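Local structure of 4,5-DOPA dioxygenase extradiol (Escherichia coli, 2PW6) at residues H234-P237 with L238-V241; I258-G261 with S262-M265; H177-R180 with T181-W184. The protein opens the aromatic ring of L-DOPA between carbons 4 and 5 with dioxygen in vitro, as an extradiol dioxygenase whose physiological substrate is unknown. All coordinates share one frame; numbering follows the deposited sequence.

Contact 1 (H234-P237 with L238-V241); sequences HYLP and LLYV. With ZN (zinc ion), chain B.
L236 and L239 touch one helical turn apart where the short helix 236-243 begins, two residues after the zinc ligand H234 of this LigB-type dioxygenase. CD2 of L236 meets CD1 of L239 at 4.0 Å. Both leucines have CG anti to the carbonyl carbon (chi1 -73° and -63°), and their long branched chains suit a buried seam beside helix 149-159. The same methyl of L239 lies obliquely to the ring of Y235, 4.2 Å from its CE2.

Backbone bonds set this spacing. L238 N donates to Y235 O, and L239 N reaches L236 O at 2.9 Å with a bent N-H...O angle of 133°. P237 has no amide hydrogen to give, so proline fits the first turn of a helix, where none is asked for; its own O takes weak bonds from the amides of Y240 and V241.

Further out, the two tyrosines combine a broad apolar ring with a polar tip that is satisfied in the interior: Y235 OH bonds to L216 O and Y240 OH to H152 ND1. Just ahead of the helix, H234 points away from 238-241 and binds zinc through NE2 at 2.0 Å, together with H22, H57 and D86 of the second subunit. The Y240 ring, for its part, turns an edge to the backbone: L236 O lies in the ring plane, 3.3 Å from Y240 CD1.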
ATOM      1  N   HIS A 234      -3.811   5.874  12.205  1.00 32.70           N
ATOM      2  CA  HIS A 234      -5.012   6.274  11.438  1.00 30.48           C
ATOM      3  C   HIS A 234      -5.930   7.251  12.122  1.00 30.23           C
ATOM      4  O   HIS A 234      -6.767   7.908  11.470  1.00 30.58           O
ATOM      5  CB  HIS A 234      -5.784   5.078  10.925  1.00 30.15           C
ATOM      6  CG  HIS A 234      -5.293   4.542   9.614  1.00 22.30           C
ATOM      7  ND1 HIS A 234      -4.247   3.663   9.525  1.00 25.80           N
ATOM      8  CD2 HIS A 234      -5.811   4.624   8.371  1.00 24.68           C
ATOM      9  CE1 HIS A 234      -4.094   3.269   8.276  1.00 20.11           C
ATOM     10  NE2 HIS A 234      -5.031   3.844   7.542  1.00 21.51           N
ATOM     11  N   TYR A 235      -5.754   7.375  13.430  1.00 30.89           N
ATOM     12  CA  TYR A 235      -6.476   8.356  14.215  1.00 31.65           C
ATOM     13  C   TYR A 235      -5.794   9.746  14.394  1.00 31.77           C
ATOM     14  O   TYR A 235      -6.457  10.805  14.369  1.00 30.94           O
ATOM     15  CB  TYR A 235      -6.696   7.750  15.582  1.00 33.17           C
ATOM     16  CG  TYR A 235      -7.430   8.653  16.499  1.00 35.45           C
ATOM     17  CD1 TYR A 235      -8.816   8.750  16.422  1.00 37.72           C
ATOM     18  CD2 TYR A 235      -6.745   9.428  17.462  1.00 35.23           C
ATOM     19  CE1 TYR A 235      -9.532   9.599  17.284  1.00 38.43           C
ATOM     20  CE2 TYR A 235      -7.453  10.290  18.326  1.00 36.11           C
ATOM     21  CZ  TYR A 235      -8.851  10.369  18.224  1.00 38.99           C
ATOM     22  OH  TYR A 235      -9.607  11.201  19.068  1.00 38.57           O
ATOM     23  N   LEU A 236      -4.486   9.715  14.619  1.00 31.69           N
ATOM     24  CA  LEU A 236      -3.668  10.917  14.898  1.00 33.17           C
ATOM     25  C   LEU A 236      -3.842  12.088  13.906  1.00 32.68           C
ATOM     26  O   LEU A 236      -3.792  13.241  14.344  1.00 32.56           O
ATOM     27  CB  LEU A 236      -2.165  10.556  15.022  1.00 33.19           C
ATOM     28  CG  LEU A 236      -1.737   9.823  16.310  1.00 35.03           C
ATOM     29  CD1 LEU A 236      -0.219   9.399  16.306  1.00 34.55           C
ATOM     30  CD2 LEU A 236      -2.075  10.647  17.588  1.00 35.02           C
ATOM     31  N   PRO A 237      -4.072  11.798  12.602  1.00 32.58           N
ATOM     32  CA  PRO A 237      -4.239  12.843  11.620  1.00 33.73           C
ATOM     33  C   PRO A 237      -5.360  13.813  11.900  1.00 35.65           C
ATOM     34  O   PRO A 237      -5.246  14.986  11.524  1.00 37.19           O
ATOM     35  CB  PRO A 237      -4.495  12.061  10.313  1.00 32.84           C
ATOM     36  CG  PRO A 237      -3.823  10.802  10.511  1.00 31.11           C
ATOM     37  CD  PRO A 237      -4.092  10.475  11.941  1.00 33.00           C
ATOM     38  N   LEU A 238      -6.429  13.351  12.544  1.00 36.63           N
ATOM     39  CA  LEU A 238      -7.516  14.213  12.954  1.00 37.49           C
ATOM     40  C   LEU A 238      -7.062  15.293  13.932  1.00 37.52           C
ATOM     41  O   LEU A 238      -7.578  16.390  13.929  1.00 36.66           O
ATOM     42  CB  LEU A 238      -8.658  13.371  13.591  1.00 38.01           C
ATOM     43  CG  LEU A 238      -9.817  14.149  14.240  1.00 37.29           C
ATOM     44  CD1 LEU A 238     -10.483  15.037  13.244  1.00 34.83           C
ATOM     45  CD2 LEU A 238     -10.853  13.234  14.907  1.00 38.41           C
ATOM     46  N   LEU A 239      -6.125  14.946  14.803  1.00 38.72           N
ATOM     47  CA  LEU A 239      -5.625  15.871  15.791  1.00 39.80           C
ATOM     48  C   LEU A 239      -4.864  17.020  15.129  1.00 41.45           C
ATOM     49  O   LEU A 239      -4.915  18.133  15.622  1.00 42.73           O
ATOM     50  CB  LEU A 239      -4.757  15.120  16.801  1.00 39.72           C
ATOM     51  CG  LEU A 239      -5.552  14.050  17.598  1.00 41.13           C
ATOM     52  CD1 LEU A 239      -4.707  13.500  18.740  1.00 40.20           C
ATOM     53  CD2 LEU A 239      -6.935  14.586  18.133  1.00 38.30           C
ATOM     54  N   TYR A 240      -4.175  16.743  14.016  1.00 42.23           N
ATOM     55  CA  TYR A 240      -3.522  17.776  13.214  1.00 43.48           C
ATOM     56  C   TYR A 240      -4.560  18.793  12.764  1.00 44.80           C
ATOM     57  O   TYR A 240      -4.343  20.001  12.881  1.00 45.83           O
ATOM     58  CB  TYR A 240      -2.759  17.161  12.023  1.00 42.32           C
ATOM     59  CG  TYR A 240      -1.471  16.497  12.448  1.00 41.88           C
ATOM     60  CD1 TYR A 240      -1.476  15.262  13.115  1.00 40.83           C
ATOM     61  CD2 TYR A 240      -0.227  17.119  12.206  1.00 42.92           C
ATOM     62  CE1 TYR A 240      -0.268  14.646  13.522  1.00 39.65           C
ATOM     63  CE2 TYR A 240       0.979  16.515  12.608  1.00 42.20           C
ATOM     64  CZ  TYR A 240       0.952  15.281  13.267  1.00 40.96           C
ATOM     65  OH  TYR A 240       2.153  14.718  13.668  1.00 39.55           O
ATOM     66  N   VAL A 241      -5.707  18.301  12.296  1.00 45.76           N
ATOM     67  CA  VAL A 241      -6.824  19.158  11.891  1.00 45.91           C
ATOM     68  C   VAL A 241      -7.451  19.848  13.101  1.00 45.93           C
ATOM     69  O   VAL A 241      -7.589  21.074  13.109  1.00 46.60           O
ATOM     70  CB  VAL A 241      -7.882  18.362  11.104  1.00 46.31           C
ATOM     71  CG1 VAL A 241      -9.129  19.190  10.901  1.00 47.06           C
ATOM     72  CG2 VAL A 241      -7.306  17.874   9.770  1.00 46.69           C
TER
HETATM   73 ZN    ZN B 272      -5.338   3.602   5.599  1.00 23.09          ZN

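Contact 2 (I258-G261 with S262-M265); sequences IEMG and SLSM
M260 and L263 lie alongside each other at a tight beta hairpin that carries a classic beta bulge, with S262 and L263 both facing E259. From its CB, the L263 side chain can be followed outward. CB sits 3.4 Å from E259 O; CG then stands anti to the backbone N (chi1 -163°), and this sends CD2 to CE of the selenomethionine M260. The two side chains point the same way, and the flexible selenoether chain, bent at chi3, turns CE to L263 CD2; the modelled separation of these two methyls is too short to be trusted in detail. The L263 side chain also comes within about 4 Å of that of H177, nearest atoms, which places the hairpin against the zinc-binding region.

In the backbone, E259 and L263 form the antiparallel hydrogen-bonded pair: E259 N to L263 O and L263 N to E259 O, each 2.9 Å. G261 has positive phi (82°), a conformation that glycine adopts without the strain of a side chain. S262, small and polar, has OG hydrogen-bonded to T181 OG1, while the carboxylate of E259 reaches Y34 OH. The aliphatic part of E259 is used as well, crossing the selenomethionine M265 with CG 3.9 Å from the CG of M265.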
ATOM      1  N   ILE A 258     -19.743   4.246   8.510  1.00 56.25           N
ATOM      2  CA  ILE A 258     -18.925   3.179   8.974  1.00 54.82           C
ATOM      3  C   ILE A 258     -19.127   2.054   8.049  1.00 54.25           C
ATOM      4  O   ILE A 258     -20.193   1.517   7.967  1.00 54.72           O
ATOM      5  CB  ILE A 258     -19.314   2.720  10.343  1.00 54.99           C
ATOM      6  CG1 ILE A 258     -19.266   3.873  11.314  1.00 54.28           C
ATOM      7  CG2 ILE A 258     -18.377   1.668  10.802  1.00 55.18           C
ATOM      8  CD1 ILE A 258     -19.339   3.473  12.691  1.00 53.56           C
ATOM      9  N   GLU A 259     -18.088   1.709   7.333  1.00 52.68           N
ATOM     10  CA  GLU A 259     -18.123   0.616   6.366  1.00 51.79           C
ATOM     11  C   GLU A 259     -17.502  -0.670   6.910  1.00 51.10           C
ATOM     12  O   GLU A 259     -16.628  -0.638   7.765  1.00 50.22           O
ATOM     13  CB  GLU A 259     -17.400   1.010   5.070  1.00 51.90           C
ATOM     14  CG  GLU A 259     -17.997   2.182   4.367  1.00 51.82           C
ATOM     15  CD  GLU A 259     -19.358   1.872   3.796  1.00 54.03           C
ATOM     16  OE1 GLU A 259     -19.571   0.748   3.295  1.00 53.51           O
ATOM     17  OE2 GLU A 259     -20.220   2.764   3.840  1.00 55.82           O
HETATM   18  N   MSE A 260     -17.959  -1.794   6.376  1.00 50.60           N
HETATM   19  CA  MSE A 260     -17.467  -3.125   6.734  1.00 51.64           C
HETATM   20  C   MSE A 260     -17.378  -3.386   8.234  1.00 48.50           C
HETATM   21  O   MSE A 260     -16.453  -4.053   8.691  1.00 47.61           O
HETATM   22  CB  MSE A 260     -16.135  -3.389   6.049  1.00 51.16           C
HETATM   23  CG  MSE A 260     -16.243  -3.327   4.524  1.00 53.84           C
HETATM   24 SE   MSE A 260     -14.514  -3.446   3.626  1.00 60.75          SE
HETATM   25  CE  MSE A 260     -13.880  -1.645   3.994  1.00 57.10           C
ATOM     26  N   GLY A 261     -18.342  -2.837   8.981  1.00 46.67           N
ATOM     27  CA  GLY A 261     -18.443  -3.025  10.414  1.00 45.07           C
ATOM     28  C   GLY A 261     -17.554  -2.136  11.270  1.00 44.11           C
ATOM     29  O   GLY A 261     -17.992  -1.651  12.310  1.00 43.86           O
ATOM     30  N   SER A 262     -16.302  -1.926  10.870  1.00 42.99           N
ATOM     31  CA  SER A 262     -15.440  -1.069  11.700  1.00 42.34           C
ATOM     32  C   SER A 262     -14.576  -0.009  10.991  1.00 42.34           C
ATOM     33  O   SER A 262     -13.894   0.736  11.660  1.00 42.56           O
ATOM     34  CB  SER A 262     -14.581  -1.908  12.656  1.00 40.81           C
ATOM     35  OG  SER A 262     -13.882  -2.854  11.907  1.00 38.25           O
ATOM     36  N   LEU A 263     -14.606   0.079   9.669  1.00 42.78           N
ATOM     37  CA  LEU A 263     -13.894   1.169   8.998  1.00 42.55           C
ATOM     38  C   LEU A 263     -14.667   2.484   9.079  1.00 42.43           C
ATOM     39  O   LEU A 263     -15.577   2.717   8.286  1.00 42.17           O
ATOM     40  CB  LEU A 263     -13.577   0.800   7.551  1.00 42.78           C
ATOM     41  CG  LEU A 263     -12.515   1.621   6.803  1.00 44.29           C
ATOM     42  CD1 LEU A 263     -11.113   1.626   7.510  1.00 44.22           C
ATOM     43  CD2 LEU A 263     -12.380   1.043   5.439  1.00 45.07           C
ATOM     44  N   SER A 264     -14.307   3.358  10.020  1.00 42.58           N
ATOM     45  CA  SER A 264     -15.003   4.654  10.070  1.00 43.61           C
ATOM     46  C   SER A 264     -14.566   5.691   9.009  1.00 44.27           C
ATOM     47  O   SER A 264     -13.371   5.899   8.745  1.00 42.91           O
ATOM     48  CB  SER A 264     -15.038   5.272  11.454  1.00 43.15           C
ATOM     49  OG  SER A 264     -15.745   6.502  11.376  1.00 43.62           O
HETATM   50  N   MSE A 265     -15.576   6.307   8.401  1.00 45.63           N
HETATM   51  CA  MSE A 265     -15.392   7.150   7.224  1.00 46.87           C
HETATM   52  C   MSE A 265     -15.677   8.593   7.592  1.00 46.90           C
HETATM   53  O   MSE A 265     -15.795   9.463   6.725  1.00 48.51           O
HETATM   54  CB  MSE A 265     -16.301   6.698   6.066  1.00 47.60           C
HETATM   55  CG  MSE A 265     -15.947   5.396   5.354  1.00 48.02           C
HETATM   56 SE   MSE A 265     -14.080   5.098   4.745  1.00 53.85          SE
HETATM   57  CE  MSE A 265     -14.380   4.458   2.945  1.00 53.47           C
TER

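Contact 3 (H177-R180 with T181-W184); sequences HNLR and TVKW. With ZN (zinc ion), chain D.
T181 folds back on N178, closing a type I beta turn that runs between the two residues. Among the polar contacts, N178 O is the focus: T181 N makes a weak bond to it at 3.3 Å, and T181 OG1 lies 3.0 Å away, although its proton may instead serve S262 OG. With chi1 at 66°, OG1 sits between the backbone N and the carbonyl carbon, tucked in toward the turn. N178 OD1 accepts a weak bond from R180 N two residues on, which is why asparagine suits the start of a turn. Its ND2 bonds separately to L227 O.

The apolar contacts lie along L179. Its CD2 meets V182 CG2 at 3.6 Å, the two side chains running side by side, and comes within 4.2 Å of W184 CH2. The other methyl of V182, CG1, rests 3.4 Å above the centre of the W184 ring, a CH-pi type of packing, while W184 also meets W124 of the second subunit.

Metal bonds complete the set. H177 chelates a second zinc ion, distinct from the one held by H234, through ND1 at 2.0 Å and its own carbonyl O at 2.3 Å. The chelate and the bond of NE2 to D86 of the second subunit together would fix the rotation of the imidazole.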
ATOM      1  N   HIS A 177     -10.304   1.923  13.129  1.00 38.26           N
ATOM      2  CA  HIS A 177      -9.451   1.259  12.182  1.00 38.55           C
ATOM      3  C   HIS A 177      -8.800   0.024  12.745  1.00 39.76           C
ATOM      4  O   HIS A 177      -7.634   0.050  13.176  1.00 41.30           O
ATOM      5  CB  HIS A 177      -8.378   2.244  11.620  1.00 37.77           C
ATOM      6  CG  HIS A 177      -7.545   1.651  10.525  1.00 35.06           C
ATOM      7  ND1 HIS A 177      -6.545   0.719  10.770  1.00 32.18           N
ATOM      8  CD2 HIS A 177      -7.609   1.808   9.177  1.00 30.83           C
ATOM      9  CE1 HIS A 177      -5.984   0.395   9.610  1.00 34.60           C
ATOM     10  NE2 HIS A 177      -6.623   1.025   8.633  1.00 33.92           N
ATOM     11  N   ASN A 178      -9.538  -1.074  12.689  1.00 41.48           N
ATOM     12  CA  ASN A 178      -9.055  -2.357  13.166  1.00 41.85           C
ATOM     13  C   ASN A 178      -9.372  -3.316  12.051  1.00 42.14           C
ATOM     14  O   ASN A 178     -10.539  -3.614  11.826  1.00 42.79           O
ATOM     15  CB  ASN A 178      -9.736  -2.759  14.486  1.00 41.76           C
ATOM     16  CG  ASN A 178      -9.063  -3.974  15.153  1.00 42.04           C
ATOM     17  OD1 ASN A 178      -8.587  -4.857  14.470  1.00 41.65           O
ATOM     18  ND2 ASN A 178      -8.988  -3.979  16.489  1.00 41.57           N
ATOM     19  N   LEU A 179      -8.338  -3.727  11.304  1.00 42.50           N
ATOM     20  CA  LEU A 179      -8.521  -4.574  10.102  1.00 42.51           C
ATOM     21  C   LEU A 179      -8.687  -6.052  10.447  1.00 42.27           C
ATOM     22  O   LEU A 179      -9.058  -6.861   9.608  1.00 41.31           O
ATOM     23  CB  LEU A 179      -7.393  -4.345   9.070  1.00 42.64           C
ATOM     24  CG  LEU A 179      -7.342  -2.881   8.548  1.00 42.49           C
ATOM     25  CD1 LEU A 179      -6.384  -2.726   7.431  1.00 42.54           C
ATOM     26  CD2 LEU A 179      -8.699  -2.407   8.093  1.00 42.54           C
ATOM     27  N   ARG A 180      -8.413  -6.388  11.700  1.00 42.92           N
ATOM     28  CA  ARG A 180      -8.752  -7.700  12.224  1.00 44.15           C
ATOM     29  C   ARG A 180     -10.251  -7.899  12.456  1.00 44.95           C
ATOM     30  O   ARG A 180     -10.676  -9.027  12.641  1.00 45.21           O
ATOM     31  CB  ARG A 180      -8.065  -7.924  13.547  1.00 43.73           C
ATOM     32  CG  ARG A 180      -6.589  -7.876  13.507  1.00 43.41           C
ATOM     33  CD  ARG A 180      -6.201  -7.640  14.925  1.00 45.00           C
ATOM     34  NE  ARG A 180      -4.786  -7.451  15.073  1.00 46.06           N
ATOM     35  CZ  ARG A 180      -4.227  -6.777  16.067  1.00 46.70           C
ATOM     36  NH1 ARG A 180      -4.975  -6.207  17.025  1.00 41.51           N
ATOM     37  NH2 ARG A 180      -2.904  -6.679  16.085  1.00 46.60           N
ATOM     38  N   THR A 181     -11.029  -6.812  12.511  1.00 45.70           N
ATOM     39  CA  THR A 181     -12.476  -6.920  12.685  1.00 46.50           C
ATOM     40  C   THR A 181     -13.240  -6.569  11.432  1.00 48.09           C
ATOM     41  O   THR A 181     -14.469  -6.573  11.441  1.00 48.92           O
ATOM     42  CB  THR A 181     -13.010  -6.000  13.784  1.00 45.84           C
ATOM     43  OG1 THR A 181     -12.843  -4.639  13.380  1.00 45.69           O
ATOM     44  CG2 THR A 181     -12.311  -6.253  15.118  1.00 44.53           C
ATOM     45  N   VAL A 182     -12.530  -6.225  10.357  1.00 49.58           N
ATOM     46  CA  VAL A 182     -13.203  -5.733   9.157  1.00 50.21           C
ATOM     47  C   VAL A 182     -13.913  -6.891   8.460  1.00 51.81           C
ATOM     48  O   VAL A 182     -13.342  -7.967   8.300  1.00 51.49           O
ATOM     49  CB  VAL A 182     -12.240  -4.917   8.227  1.00 49.83           C
ATOM     50  CG1 VAL A 182     -12.763  -4.833   6.833  1.00 48.46           C
ATOM     51  CG2 VAL A 182     -12.076  -3.499   8.779  1.00 49.70           C
ATOM     52  N   LYS A 183     -15.177  -6.678   8.099  1.00 54.18           N
ATOM     53  CA  LYS A 183     -15.931  -7.698   7.376  1.00 56.90           C
ATOM     54  C   LYS A 183     -16.034  -7.328   5.904  1.00 58.29           C
ATOM     55  O   LYS A 183     -16.938  -6.602   5.483  1.00 57.91           O
ATOM     56  CB  LYS A 183     -17.276  -8.080   8.040  1.00 56.13           C
ATOM     57  CG  LYS A 183     -18.204  -6.958   8.415  1.00 57.09           C
ATOM     58  CD  LYS A 183     -19.282  -7.473   9.372  1.00 58.01           C
ATOM     59  CE  LYS A 183     -20.419  -6.470   9.568  1.00 59.78           C
ATOM     60  NZ  LYS A 183     -21.357  -6.952  10.631  1.00 62.29           N
ATOM     61  N   TRP A 184     -15.066  -7.863   5.154  1.00 60.79           N
ATOM     62  CA  TRP A 184     -14.809  -7.512   3.762  1.00 63.08           C
ATOM     63  C   TRP A 184     -15.971  -7.863   2.826  1.00 64.78           C
ATOM     64  O   TRP A 184     -16.153  -7.175   1.817  1.00 65.53           O
ATOM     65  CB  TRP A 184     -13.499  -8.144   3.259  1.00 63.02           C
ATOM     66  CG  TRP A 184     -12.275  -7.927   4.144  1.00 63.66           C
ATOM     67  CD1 TRP A 184     -11.754  -8.813   5.057  1.00 64.86           C
ATOM     68  CD2 TRP A 184     -11.415  -6.773   4.181  1.00 63.94           C
ATOM     69  NE1 TRP A 184     -10.633  -8.281   5.660  1.00 63.61           N
ATOM     70  CE2 TRP A 184     -10.402  -7.033   5.146  1.00 64.51           C
ATOM     71  CE3 TRP A 184     -11.397  -5.544   3.496  1.00 63.77           C
ATOM     72  CZ2 TRP A 184      -9.386  -6.106   5.445  1.00 63.94           C
ATOM     73  CZ3 TRP A 184     -10.393  -4.627   3.790  1.00 63.47           C
ATOM     74  CH2 TRP A 184      -9.398  -4.918   4.759  1.00 64.22           C
TER
HETATM   75 ZN    ZN D 274      -5.504  -0.064  12.349  0.50 12.55          ZN

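Along the chain the order is contact 3 (177-184), contact 1 (234-241) and contact 2 (258-265), all within the LigB catalytic region. Contact 3 lies in the loop after strand 167-173, contact 1 on helix 236-243, and contact 2 is a separate two-stranded hairpin. Centres of contacts 2 and 3 are about 8 Å apart, and backbone and hydroxyl bonds join them. Contact 1 is about 17 Å from contact 2 and 20 Å from contact 3, centre to centre, yet the rings of H234 and H177 stack. Ligands of two different zinc ions, far apart in sequence, thus meet, and the hairpin is bonded to the loop that carries H177.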